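PDB 4C65: ochratoxinase, which is a zinc-dependent carboxypeptidase that releases C-terminal aromatic residues and hydrolyses the mycotoxin ochratoxin A to ochratoxin alpha and L-phenylalanine. Local coordinates for residues A141-T146 / R193-R198; H149-A154 / G158-S163; L345-A350 / L359-A364; I392-N397 / K403-P408. All blocks are in the same frame, centred on the assembly; numbering follows the deposited sequence.

Contact 1 (A141-T146 / R193-R198); sequences AALSQT and RLQIRR
Gln195 OE1 takes a short, nearly straight bond from the backbone N of Ala141, 2.8 Å long with an N-H...O angle of 169°. The same oxygen accepts a second, weak bond from Arg198 NH1 at 3.0 Å, one helical turn further on. Ala141 N approaches from above the carbonyl plane of the amide, not along a lone pair. It stands 3.3 Å from Arg198 NH1, two donors brought together because both serve OE1. The other end of the amide is also held, since NE2 donates to the backbone O of Ala191. A bend at chi2 (-32°) folds the glutamine chain so that its amide can span from its own helix to Ala141, just ahead of strand 142-144. Being both donor and acceptor, glutamine suits this buried seam. The small Ala141 lets OE1 come within 3.5 Å of its CB, while the Leu143 and Gln195 side chains run past each other in opposite directions, leaving Leu143 CD2 4.0 Å from Gln195 NE2. Arg198 is anchored mainly elsewhere, by a salt bridge from NE to Glu121. Strand 142-144 pairs with strand 179-181 and bonds through its backbone to Lys204, the active-site residue that binds both zinc ions. A helix laid against the start of a parallel strand is consistent with the outer helical layer of the amidohydrolase TIM barrel.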
loop_
_atom_site.group_PDB
_atom_site.type_symbol
_atom_site.label_atom_id
_atom_site.label_comp_id
_atom_site.label_asym_id
_atom_site.label_seq_id
_atom_site.Cartn_x
_atom_site.Cartn_y
_atom_site.Cartn_z
ATOM N N ALA A 141 -0.035 -13.053 -21.298
ATOM C CA ALA A 141 1.049 -12.077 -21.376
ATOM C C ALA A 141 2.348 -12.716 -21.849
ATOM O O ALA A 141 2.633 -13.864 -21.517
ATOM C CB ALA A 141 1.273 -11.461 -20.031
ATOM N N ALA A 142 3.096 -12.001 -22.688
ATOM C CA ALA A 142 4.480 -12.376 -22.978
ATOM C C ALA A 142 5.247 -12.151 -21.688
ATOM O O ALA A 142 5.024 -11.132 -21.014
ATOM C CB ALA A 142 5.054 -11.512 -24.091
ATOM N N LEU A 143 6.111 -13.098 -21.334
ATOM C CA LEU A 143 6.931 -12.950 -20.158
ATOM C C LEU A 143 8.275 -12.301 -20.496
ATOM O O LEU A 143 8.945 -12.700 -21.433
ATOM C CB LEU A 143 7.180 -14.293 -19.494
ATOM C CG LEU A 143 6.016 -15.216 -19.159
ATOM C CD1 LEU A 143 6.481 -16.279 -18.179
ATOM C CD2 LEU A 143 4.835 -14.474 -18.574
ATOM N N SER A 144 8.673 -11.322 -19.691
ATOM C CA SER A 144 9.905 -10.596 -19.882
ATOM C C SER A 144 10.566 -10.290 -18.558
ATOM O O SER A 144 9.909 -10.147 -17.532
ATOM C CB SER A 144 9.618 -9.299 -20.602
ATOM O OG SER A 144 10.788 -8.547 -20.835
ATOM N N GLN A 145 11.885 -10.222 -18.567
ATOM C CA GLN A 145 12.615 -9.683 -17.435
ATOM C C GLN A 145 12.449 -8.163 -17.426
ATOM O O GLN A 145 12.131 -7.572 -18.446
ATOM C CB GLN A 145 14.102 -10.059 -17.519
ATOM C CG GLN A 145 14.780 -9.617 -18.805
ATOM C CD GLN A 145 16.258 -9.568 -18.673
ATOM O OE1 GLN A 145 16.952 -10.556 -18.914
ATOM N NE2 GLN A 145 16.772 -8.416 -18.284
ATOM N N THR A 146 12.696 -7.557 -16.268
ATOM C CA THR A 146 12.919 -6.130 -16.193
ATOM C C THR A 146 14.036 -5.773 -17.158
ATOM O O THR A 146 15.041 -6.475 -17.261
ATOM C CB THR A 146 13.299 -5.708 -14.763
ATOM O OG1 THR A 146 12.167 -5.871 -13.915
ATOM C CG2 THR A 146 13.741 -4.257 -14.707
ATOM N N ARG A 193 2.172 -19.284 -14.168
ATOM C CA ARG A 193 0.909 -19.709 -13.585
ATOM C C ARG A 193 -0.205 -18.687 -13.829
ATOM O O ARG A 193 -1.337 -19.060 -14.100
ATOM C CB ARG A 193 1.089 -19.978 -12.106
ATOM C CG ARG A 193 1.920 -21.216 -11.838
ATOM C CD ARG A 193 2.425 -21.290 -10.400
ATOM N NE ARG A 193 3.370 -22.402 -10.254
ATOM C CZ ARG A 193 3.874 -22.829 -9.102
ATOM N NH1 ARG A 193 3.522 -22.283 -7.967
ATOM N NH2 ARG A 193 4.703 -23.846 -9.099
ATOM N N LEU A 194 0.119 -17.404 -13.796
ATOM C CA LEU A 194 -0.886 -16.383 -14.051
ATOM C C LEU A 194 -1.408 -16.428 -15.490
ATOM O O LEU A 194 -2.558 -16.067 -15.750
ATOM C CB LEU A 194 -0.331 -15.006 -13.762
ATOM C CG LEU A 194 -0.188 -14.588 -12.299
ATOM C CD1 LEU A 194 0.695 -13.358 -12.206
ATOM C CD2 LEU A 194 -1.538 -14.290 -11.678
ATOM N N GLN A 195 -0.599 -16.889 -16.440
ATOM C CA GLN A 195 -1.103 -17.014 -17.809
ATOM C C GLN A 195 -1.989 -18.237 -17.923
ATOM O O GLN A 195 -3.074 -18.175 -18.517
ATOM C CB GLN A 195 0.039 -17.085 -18.821
ATOM C CG GLN A 195 1.071 -15.982 -18.686
ATOM C CD GLN A 195 0.488 -14.666 -18.202
ATOM O OE1 GLN A 195 -0.481 -14.151 -18.759
ATOM N NE2 GLN A 195 1.150 -14.063 -17.201
ATOM N N ILE A 196 -1.554 -19.356 -17.353
ATOM C CA ILE A 196 -2.396 -20.566 -17.342
ATOM C C ILE A 196 -3.744 -20.223 -16.701
ATOM O O ILE A 196 -4.786 -20.672 -17.169
ATOM C CB ILE A 196 -1.764 -21.710 -16.547
ATOM C CG1 ILE A 196 -0.420 -22.131 -17.155
ATOM C CG2 ILE A 196 -2.707 -22.889 -16.482
ATOM C CD1 ILE A 196 -0.533 -22.791 -18.511
ATOM N N ARG A 197 -3.694 -19.432 -15.629
ATOM C CA ARG A 197 -4.904 -18.973 -14.934
ATOM C C ARG A 197 -5.947 -18.372 -15.875
ATOM O O ARG A 197 -7.135 -18.646 -15.711
ATOM C CB ARG A 197 -4.575 -17.954 -13.868
ATOM C CG ARG A 197 -5.699 -17.689 -12.883
ATOM C CD ARG A 197 -5.225 -16.728 -11.817
ATOM N NE ARG A 197 -6.185 -16.649 -10.748
ATOM C CZ ARG A 197 -7.340 -16.007 -10.799
ATOM N NH1 ARG A 197 -7.668 -15.246 -11.827
ATOM N NH2 ARG A 197 -8.141 -16.100 -9.778
ATOM N N ARG A 198 -5.486 -17.586 -16.862
ATOM C CA ARG A 198 -6.387 -16.923 -17.847
ATOM C C ARG A 198 -6.774 -17.873 -18.964
ATOM O O ARG A 198 -7.620 -17.553 -19.776
ATOM C CB ARG A 198 -5.864 -15.516 -18.353
ATOM C CG ARG A 198 -4.556 -15.191 -17.752
ATOM C CD ARG A 198 -3.979 -13.884 -18.114
ATOM N NE ARG A 198 -4.464 -13.068 -19.204
ATOM C CZ ARG A 198 -3.714 -12.137 -19.777
ATOM N NH1 ARG A 198 -2.459 -11.929 -19.379
ATOM N NH2 ARG A 198 -4.196 -11.389 -20.745
#

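Contact 2 (H149-A154 / G158-S163); sequences HGDIFA and GEVLGS
Val160 presents its two methyl groups to two successive residues of the loop. With CG1 anti to the backbone N (chi1 178°), that methyl faces Asp151 and lies 3.3 Å from OD1, while CG2, set beside the backbone N, is left to Ile152. There CG2 meets the CB of Ile152 at 3.9 Å and its carbonyl O at 3.7 Å. A beta-branched residue fits well: its fork fills the notch between the two loop residues without a long, flexible chain.

Asp151 reaches the valine only through its tip. Its CA-CB bond does not aim at the helix, but CG lies anti to the backbone N (chi1 -158°), which swings the carboxylate across the valine at a slant. The apolar neighbour is not the main partner of this charge. Arg197 of a neighbouring subunit pairs with both carboxylate oxygens, NH1 with OD1 and NE with OD2, and OD2 also accepts a bond from the backbone N of Ala147. The same arginine of that subunit packs on Val160 as well.

Ile152 turns differently: CG1 is anti to the carbonyl carbon (chi1 -57°), and the side chain packs on Thr83 and Leu86 of helix 83-87. Only its root, at CB, is shared with Val160. The contact joins the loop that follows strand 142-144 to the short helix 157-164, at a subunit interface of the homooctameric amidohydrolase.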
loop_
_atom_site.group_PDB
_atom_site.type_symbol
_atom_site.label_atom_id
_atom_site.label_comp_id
_atom_site.label_asym_id
_atom_site.label_seq_id
_atom_site.Cartn_x
_atom_site.Cartn_y
_atom_site.Cartn_z
ATOM N N HIS A 149 12.609 -7.293 -23.479
ATOM C CA HIS A 149 11.928 -6.820 -24.667
ATOM C C HIS A 149 10.475 -6.492 -24.412
ATOM O O HIS A 149 9.896 -5.675 -25.098
ATOM C CB HIS A 149 12.055 -7.833 -25.795
ATOM C CG HIS A 149 11.373 -7.414 -27.057
ATOM N ND1 HIS A 149 11.543 -6.161 -27.611
ATOM C CD2 HIS A 149 10.538 -8.082 -27.885
ATOM C CE1 HIS A 149 10.842 -6.072 -28.726
ATOM N NE2 HIS A 149 10.212 -7.215 -28.903
ATOM N N GLY A 150 9.900 -7.097 -23.390
ATOM C CA GLY A 150 8.578 -6.714 -22.954
ATOM C C GLY A 150 8.506 -5.451 -22.108
ATOM O O GLY A 150 7.410 -4.932 -21.907
ATOM N N ASP A 151 9.630 -4.940 -21.616
ATOM C CA ASP A 151 9.580 -3.755 -20.763
ATOM C C ASP A 151 9.265 -2.491 -21.596
ATOM O O ASP A 151 9.599 -2.424 -22.777
ATOM C CB ASP A 151 10.892 -3.619 -20.005
ATOM C CG ASP A 151 10.777 -2.780 -18.760
ATOM O OD1 ASP A 151 9.784 -2.014 -18.608
ATOM O OD2 ASP A 151 11.711 -2.841 -17.921
ATOM N N ILE A 152 8.561 -1.531 -21.008
ATOM C CA ILE A 152 8.268 -0.249 -21.663
ATOM C C ILE A 152 9.282 0.770 -21.157
ATOM O O ILE A 152 9.079 1.439 -20.162
ATOM C CB ILE A 152 6.848 0.250 -21.376
ATOM C CG1 ILE A 152 5.839 -0.794 -21.805
ATOM C CG2 ILE A 152 6.582 1.547 -22.136
ATOM C CD1 ILE A 152 4.456 -0.609 -21.210
ATOM N N PHE A 153 10.392 0.871 -21.857
ATOM C CA PHE A 153 11.539 1.651 -21.395
ATOM C C PHE A 153 11.264 3.125 -21.270
ATOM O O PHE A 153 11.887 3.790 -20.467
ATOM C CB PHE A 153 12.721 1.452 -22.328
ATOM C CG PHE A 153 13.383 0.124 -22.176
ATOM C CD1 PHE A 153 12.869 -1.001 -22.782
ATOM C CD2 PHE A 153 14.553 0.003 -21.450
ATOM C CE1 PHE A 153 13.495 -2.234 -22.654
ATOM C CE2 PHE A 153 15.182 -1.229 -21.333
ATOM C CZ PHE A 153 14.639 -2.347 -21.921
ATOM N N ALA A 154 10.336 3.649 -22.053
ATOM C CA ALA A 154 10.015 5.079 -21.981
ATOM C C ALA A 154 9.254 5.482 -20.726
ATOM O O ALA A 154 9.211 6.666 -20.395
ATOM C CB ALA A 154 9.247 5.519 -23.201
ATOM N N GLY A 158 8.517 1.903 -11.957
ATOM C CA GLY A 158 7.434 1.626 -11.003
ATOM C C GLY A 158 6.061 1.500 -11.658
ATOM O O GLY A 158 5.260 0.632 -11.284
ATOM N N GLU A 159 5.817 2.323 -12.673
ATOM C CA GLU A 159 4.580 2.247 -13.446
ATOM C C GLU A 159 4.472 0.930 -14.186
ATOM O O GLU A 159 3.408 0.309 -14.194
ATOM C CB GLU A 159 4.483 3.406 -14.444
ATOM C CG GLU A 159 4.162 4.760 -13.811
ATOM C CD GLU A 159 5.303 5.369 -12.990
ATOM O OE1 GLU A 159 6.436 4.838 -13.034
ATOM O OE2 GLU A 159 5.074 6.431 -12.333
ATOM N N VAL A 160 5.557 0.512 -14.825
ATOM C CA VAL A 160 5.546 -0.729 -15.617
ATOM C C VAL A 160 5.413 -1.977 -14.725
ATOM O O VAL A 160 4.559 -2.798 -14.967
ATOM C CB VAL A 160 6.775 -0.852 -16.527
ATOM C CG1 VAL A 160 6.742 -2.160 -17.296
ATOM C CG2 VAL A 160 6.823 0.338 -17.480
ATOM N N LEU A 161 6.193 -2.062 -13.658
ATOM C CA LEU A 161 6.069 -3.173 -12.754
ATOM C C LEU A 161 4.834 -3.147 -11.858
ATOM O O LEU A 161 4.355 -4.209 -11.452
ATOM C CB LEU A 161 7.319 -3.331 -11.913
ATOM C CG LEU A 161 8.353 -4.230 -12.589
ATOM C CD1 LEU A 161 9.230 -3.454 -13.570
ATOM C CD2 LEU A 161 9.218 -4.844 -11.509
ATOM N N GLY A 162 4.283 -1.966 -11.588
ATOM C CA GLY A 162 2.992 -1.863 -10.924
ATOM C C GLY A 162 1.892 -2.427 -11.791
ATOM O O GLY A 162 1.009 -3.102 -11.292
ATOM N N SER A 163 1.947 -2.142 -13.085
ATOM C CA SER A 163 1.000 -2.706 -14.039
ATOM C C SER A 163 1.202 -4.211 -14.301
ATOM O O SER A 163 0.247 -4.966 -14.300
ATOM C CB SER A 163 1.071 -1.969 -15.369
ATOM O OG SER A 163 0.509 -0.672 -15.285
#

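Contact 3 (L345-A350 / L359-A364); sequences LELQFA and LEAIKA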
loop_
_atom_site.group_PDB
_atom_site.type_symbol
_atom_site.label_atom_id
_atom_site.label_comp_id
_atom_site.label_asym_id
_atom_site.label_seq_id
_atom_site.Cartn_x
_atom_site.Cartn_y
_atom_site.Cartn_z
ATOM N N LEU A 345 0.492 -12.495 -46.626
ATOM C CA LEU A 345 1.828 -12.121 -47.071
ATOM C C LEU A 345 2.918 -13.094 -46.617
ATOM O O LEU A 345 3.947 -13.247 -47.288
ATOM C CB LEU A 345 2.201 -10.744 -46.539
ATOM C CG LEU A 345 1.784 -9.473 -47.270
ATOM C CD1 LEU A 345 2.540 -8.277 -46.710
ATOM C CD2 LEU A 345 2.073 -9.562 -48.757
ATOM N N GLU A 346 2.736 -13.688 -45.449
ATOM C CA GLU A 346 3.753 -14.566 -44.908
ATOM C C GLU A 346 3.922 -15.802 -45.796
ATOM O O GLU A 346 5.034 -16.359 -45.894
ATOM C CB GLU A 346 3.410 -14.967 -43.475
ATOM C CG GLU A 346 4.553 -15.613 -42.715
ATOM C CD GLU A 346 5.741 -14.682 -42.513
ATOM O OE1 GLU A 346 5.580 -13.452 -42.590
ATOM O OE2 GLU A 346 6.844 -15.210 -42.259
ATOM N N LEU A 347 2.827 -16.234 -46.428
ATOM C CA LEU A 347 2.904 -17.354 -47.369
ATOM C C LEU A 347 3.734 -16.950 -48.585
ATOM O O LEU A 347 4.568 -17.722 -49.051
ATOM C CB LEU A 347 1.508 -17.819 -47.795
ATOM C CG LEU A 347 0.742 -18.617 -46.739
ATOM C CD1 LEU A 347 -0.733 -18.320 -46.840
ATOM C CD2 LEU A 347 0.976 -20.107 -46.866
ATOM N N GLN A 348 3.490 -15.749 -49.086
ATOM C CA GLN A 348 4.271 -15.197 -50.173
ATOM C C GLN A 348 5.767 -15.189 -49.841
ATOM O O GLN A 348 6.583 -15.623 -50.635
ATOM C CB GLN A 348 3.803 -13.786 -50.475
ATOM C CG GLN A 348 4.663 -13.092 -51.493
ATOM C CD GLN A 348 4.118 -11.745 -51.914
ATOM O OE1 GLN A 348 2.913 -11.497 -51.923
ATOM N NE2 GLN A 348 5.015 -10.889 -52.364
ATOM N N PHE A 349 6.106 -14.760 -48.628
ATOM C CA PHE A 349 7.493 -14.687 -48.239
ATOM C C PHE A 349 8.100 -16.049 -48.020
ATOM O O PHE A 349 9.274 -16.233 -48.298
ATOM C CB PHE A 349 7.683 -13.797 -47.001
ATOM C CG PHE A 349 7.237 -12.368 -47.201
ATOM C CD1 PHE A 349 7.570 -11.677 -48.351
ATOM C CD2 PHE A 349 6.508 -11.709 -46.211
ATOM C CE1 PHE A 349 7.172 -10.368 -48.523
ATOM C CE2 PHE A 349 6.095 -10.403 -46.383
ATOM C CZ PHE A 349 6.432 -9.732 -47.539
ATOM N N ALA A 350 7.313 -17.007 -47.544
ATOM C CA ALA A 350 7.787 -18.383 -47.432
ATOM C C ALA A 350 8.285 -18.916 -48.783
ATOM O O ALA A 350 9.322 -19.590 -48.861
ATOM C CB ALA A 350 6.691 -19.267 -46.900
ATOM N N LEU A 359 3.366 -25.580 -52.177
ATOM C CA LEU A 359 2.833 -26.706 -51.408
ATOM C C LEU A 359 3.477 -26.804 -50.013
ATOM O O LEU A 359 2.792 -27.082 -49.023
ATOM C CB LEU A 359 3.017 -28.016 -52.172
ATOM C CG LEU A 359 2.274 -29.242 -51.649
ATOM C CD1 LEU A 359 0.771 -29.034 -51.681
ATOM C CD2 LEU A 359 2.659 -30.427 -52.497
ATOM N N GLU A 360 4.784 -26.557 -49.935
ATOM C CA GLU A 360 5.476 -26.524 -48.633
ATOM C C GLU A 360 5.028 -25.352 -47.778
ATOM O O GLU A 360 4.875 -25.487 -46.561
ATOM C CB GLU A 360 6.979 -26.464 -48.829
ATOM C CG GLU A 360 7.595 -27.786 -49.271
ATOM C CD GLU A 360 8.994 -27.608 -49.864
ATOM O OE1 GLU A 360 9.498 -26.479 -49.997
ATOM O OE2 GLU A 360 9.605 -28.614 -50.253
ATOM N N ALA A 361 4.807 -24.207 -48.416
ATOM C CA ALA A 361 4.323 -23.022 -47.721
ATOM C C ALA A 361 2.976 -23.286 -47.072
ATOM O O ALA A 361 2.751 -22.930 -45.911
ATOM C CB ALA A 361 4.220 -21.848 -48.676
ATOM N N ILE A 362 2.099 -23.932 -47.817
ATOM C CA ILE A 362 0.785 -24.298 -47.300
ATOM C C ILE A 362 0.883 -25.278 -46.143
ATOM O O ILE A 362 0.153 -25.151 -45.171
ATOM C CB ILE A 362 -0.122 -24.833 -48.423
ATOM C CG1 ILE A 362 -0.575 -23.650 -49.302
ATOM C CG2 ILE A 362 -1.336 -25.569 -47.856
ATOM C CD1 ILE A 362 -1.305 -24.041 -50.566
ATOM N N LYS A 363 1.819 -26.217 -46.229
ATOM C CA LYS A 363 2.091 -27.184 -45.155
ATOM C C LYS A 363 2.509 -26.472 -43.870
ATOM O O LYS A 363 2.051 -26.788 -42.774
ATOM C CB LYS A 363 3.200 -28.126 -45.607
ATOM C CG LYS A 363 3.546 -29.203 -44.605
ATOM C CD LYS A 363 4.830 -29.950 -44.892
ATOM C CE LYS A 363 4.950 -31.020 -43.898
ATOM N NZ LYS A 363 5.522 -32.324 -44.297
ATOM N N ALA A 364 3.364 -25.480 -44.030
ATOM C CA ALA A 364 3.835 -24.672 -42.904
ATOM C C ALA A 364 2.711 -23.823 -42.283
ATOM O O ALA A 364 2.803 -23.453 -41.110
ATOM C CB ALA A 364 4.986 -23.777 -43.347
#
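Two consecutive helices that follow strand 331-332, joined by a short turn, pack here as a splayed helical hairpin of the TIM-barrel domain. The short axis segments of 345-350 and 359-364 pass 9.1 Å apart, with their directions at 133°, so the pair runs roughly antiparallel but well open. Small residues lie where the backbones come nearest. Ala350 and Ala361 both point toward the opposite helix, and their CB methyls meet at 4.0 Å; a single methyl from each side occupies this part of the interface, and the Ala350 backbone is also bonded to Met356 in the connecting turn.

Beyond the alanines the interface is filled by one longer side chain. Leu347 starts off at a slant to the second helix, but with CG anti to the carbonyl carbon (chi1 -75°) its branch swings across the gap. Leu347 CD2 lies against the carbonyl group of Ala361 and 4.1 Å from Ala361 CB. Leucine suits the place because it is flexible enough to reach over an alanine and apolar enough for a buried seam; it also packs on Leu333, just past the barrel strand. Contact with Ile362 is limited to backbone, as its own CB bond turns away from the first helix. The closest approach of all is that of Leu347 CD2 to the carbonyl O of Ala361, at 3.5 Å.

Contact 4 (I392-N397 / K403-P408); sequences IALEEN and KVFQEP
Leu394 sends its CB out from the end of a strand toward segment 403-408. From CB the chain continues to CG, which lies anti to the carbonyl carbon (chi1 -84°) and carries the two methyls to different neighbours. CD1 leans back along its own strand to the CD1 of Ile392, 3.9 Å away. CD2 reaches forward into the fork between the two partners: it is 3.8 Å from Val404 CG1 and equally 3.8 Å from Phe405 CE1. The leucine and phenylalanine side chains cross at about a right angle, the methyl touching the ring at CE1 and CD1.

Strand 391-394 runs antiparallel to both 60-67 and 411-416 in the large mixed sheet, probably where the barrel meets the smaller beta-sandwich domain; the 3-10 turn 404-406 sits in the loop leading to 411-416, and its phenylalanine drops onto Met62 and Leu65. An aromatic ring suits this spot, being broad enough to bridge strand 60-67 and the leucine at once.

Val404 holds the more exposed end. With CG1 anti to its backbone N (chi1 165°), that methyl faces inward to Leu394 and lies 4.2 Å from the carbonyl O of Glu396. CG2 takes the outer side, 4.3 Å from the CB of Glu396, a surface residue. Asn397 adds its backbone O at 4.4 Å from Val404 CG2, its side-chain OD1 being engaged by the backbone N of Leu399.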
loop_
_atom_site.group_PDB
_atom_site.type_symbol
_atom_site.label_atom_id
_atom_site.label_comp_id
_atom_site.label_asym_id
_atom_site.label_seq_id
_atom_site.Cartn_x
_atom_site.Cartn_y
_atom_site.Cartn_z
ATOM N N ILE A 392 -11.359 -24.665 -45.717
ATOM C CA ILE A 392 -11.686 -23.511 -46.547
ATOM C C ILE A 392 -11.703 -23.866 -48.031
ATOM O O ILE A 392 -10.973 -24.760 -48.484
ATOM C CB ILE A 392 -10.748 -22.315 -46.280
ATOM C CG1 ILE A 392 -9.286 -22.645 -46.615
ATOM C CG2 ILE A 392 -10.875 -21.876 -44.835
ATOM C CD1 ILE A 392 -8.358 -21.440 -46.622
ATOM N N ALA A 393 -12.540 -23.150 -48.767
ATOM C CA ALA A 393 -12.621 -23.315 -50.205
ATOM C C ALA A 393 -12.125 -22.069 -50.887
ATOM O O ALA A 393 -12.377 -20.954 -50.429
ATOM C CB ALA A 393 -14.041 -23.621 -50.642
ATOM N N LEU A 394 -11.447 -22.278 -52.005
ATOM C CA LEU A 394 -10.918 -21.190 -52.808
ATOM C C LEU A 394 -11.420 -21.255 -54.223
ATOM O O LEU A 394 -11.747 -22.335 -54.734
ATOM C CB LEU A 394 -9.392 -21.259 -52.834
ATOM C CG LEU A 394 -8.645 -20.635 -51.664
ATOM C CD1 LEU A 394 -8.525 -21.617 -50.547
ATOM C CD2 LEU A 394 -7.260 -20.156 -52.054
ATOM N N GLU A 395 -11.470 -20.095 -54.863
ATOM C CA GLU A 395 -11.878 -19.992 -56.254
ATOM C C GLU A 395 -10.737 -20.354 -57.203
ATOM O O GLU A 395 -10.994 -20.832 -58.285
ATOM C CB GLU A 395 -12.340 -18.581 -56.541
ATOM C CG GLU A 395 -13.527 -18.428 -57.490
ATOM C CD GLU A 395 -14.146 -17.009 -57.447
ATOM O OE1 GLU A 395 -13.831 -16.241 -56.492
ATOM O OE2 GLU A 395 -14.938 -16.640 -58.373
ATOM N N GLU A 396 -9.487 -20.131 -56.795
ATOM C CA GLU A 396 -8.323 -20.425 -57.649
ATOM C C GLU A 396 -7.282 -21.255 -56.931
ATOM O O GLU A 396 -7.265 -21.344 -55.715
ATOM C CB GLU A 396 -7.658 -19.156 -58.183
ATOM C CG GLU A 396 -8.412 -18.554 -59.399
ATOM C CD GLU A 396 -9.075 -17.207 -59.195
ATOM O OE1 GLU A 396 -8.775 -16.497 -58.198
ATOM O OE2 GLU A 396 -9.870 -16.838 -60.108
ATOM N N ASN A 397 -6.413 -21.865 -57.724
ATOM C CA ASN A 397 -5.399 -22.791 -57.240
ATOM C C ASN A 397 -4.183 -22.037 -56.698
ATOM O O ASN A 397 -3.428 -21.452 -57.466
ATOM C CB ASN A 397 -4.978 -23.724 -58.372
ATOM C CG ASN A 397 -3.941 -24.727 -57.949
ATOM O OD1 ASN A 397 -3.575 -24.825 -56.777
ATOM N ND2 ASN A 397 -3.413 -25.442 -58.909
ATOM N N LYS A 403 -0.019 -15.838 -53.990
ATOM C CA LYS A 403 -0.650 -14.560 -53.677
ATOM C C LYS A 403 -2.181 -14.596 -53.719
ATOM O O LYS A 403 -2.835 -13.610 -53.399
ATOM C CB LYS A 403 -0.178 -13.482 -54.653
ATOM C CG LYS A 403 1.301 -13.200 -54.598
ATOM C CD LYS A 403 1.651 -12.047 -55.523
ATOM C CE LYS A 403 3.141 -11.953 -55.676
ATOM N NZ LYS A 403 3.494 -11.005 -56.750
ATOM N N VAL A 404 -2.748 -15.708 -54.171
ATOM C CA VAL A 404 -4.200 -15.842 -54.230
ATOM C C VAL A 404 -4.837 -15.591 -52.857
ATOM O O VAL A 404 -5.888 -14.949 -52.759
ATOM C CB VAL A 404 -4.592 -17.228 -54.791
ATOM C CG1 VAL A 404 -6.054 -17.527 -54.518
ATOM C CG2 VAL A 404 -4.343 -17.268 -56.302
ATOM N N PHE A 405 -4.160 -16.045 -51.802
ATOM C CA PHE A 405 -4.627 -15.851 -50.435
ATOM C C PHE A 405 -4.764 -14.377 -50.023
ATOM O O PHE A 405 -5.434 -14.063 -49.054
ATOM C CB PHE A 405 -3.687 -16.536 -49.462
ATOM C CG PHE A 405 -3.662 -18.020 -49.586
ATOM C CD1 PHE A 405 -4.746 -18.777 -49.195
ATOM C CD2 PHE A 405 -2.540 -18.664 -50.063
ATOM C CE1 PHE A 405 -4.722 -20.157 -49.293
ATOM C CE2 PHE A 405 -2.505 -20.044 -50.170
ATOM C CZ PHE A 405 -3.600 -20.791 -49.790
ATOM N N GLN A 406 -4.138 -13.473 -50.760
ATOM C CA GLN A 406 -4.228 -12.050 -50.447
ATOM C C GLN A 406 -5.513 -11.385 -50.951
ATOM O O GLN A 406 -5.727 -10.208 -50.670
ATOM C CB GLN A 406 -2.995 -11.307 -50.972
ATOM C CG GLN A 406 -1.739 -11.655 -50.179
ATOM C CD GLN A 406 -0.491 -11.186 -50.867
ATOM O OE1 GLN A 406 -0.420 -10.051 -51.326
ATOM N NE2 GLN A 406 0.494 -12.058 -50.970
ATOM N N GLU A 407 -6.342 -12.112 -51.692
ATOM C CA GLU A 407 -7.660 -11.613 -52.024
ATOM C C GLU A 407 -8.700 -12.402 -51.202
ATOM O O GLU A 407 -8.966 -13.562 -51.513
ATOM C CB GLU A 407 -7.909 -11.711 -53.524
ATOM C CG GLU A 407 -9.318 -11.301 -53.947
ATOM C CD GLU A 407 -9.788 -9.957 -53.371
ATOM O OE1 GLU A 407 -9.456 -8.915 -53.973
ATOM O OE2 GLU A 407 -10.500 -9.939 -52.333
ATOM N N PRO A 408 -9.290 -11.775 -50.139
ATOM C CA PRO A 408 -10.302 -12.486 -49.313
ATOM C C PRO A 408 -11.528 -13.017 -50.086
ATOM O O PRO A 408 -12.089 -14.033 -49.680
ATOM C CB PRO A 408 -10.768 -11.431 -48.293
ATOM C CG PRO A 408 -9.798 -10.304 -48.350
ATOM C CD PRO A 408 -9.041 -10.400 -49.651
#

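How the contacts relate
From the N terminus, contact 1 comes first: it closes the long loop from strand 142-144 to the end of helix 185-198. Contact 2 is nested inside that loop, folding its early part onto helix 157-164, and the two touch where Ser144 OG probably bonds to Gly150 N. Contacts 3 and 4 follow in series, across the chain's centre from the first pair. Contact 3 closes the turn between helices 344-354 and 358-365; contact 4 closes a short loop beyond strand 391-394. They meet through Gln348 and Gln406 and through Leu347 and Phe405, tying these helices to the mixed sheet holding strands 60-67, 391-394 and 411-416.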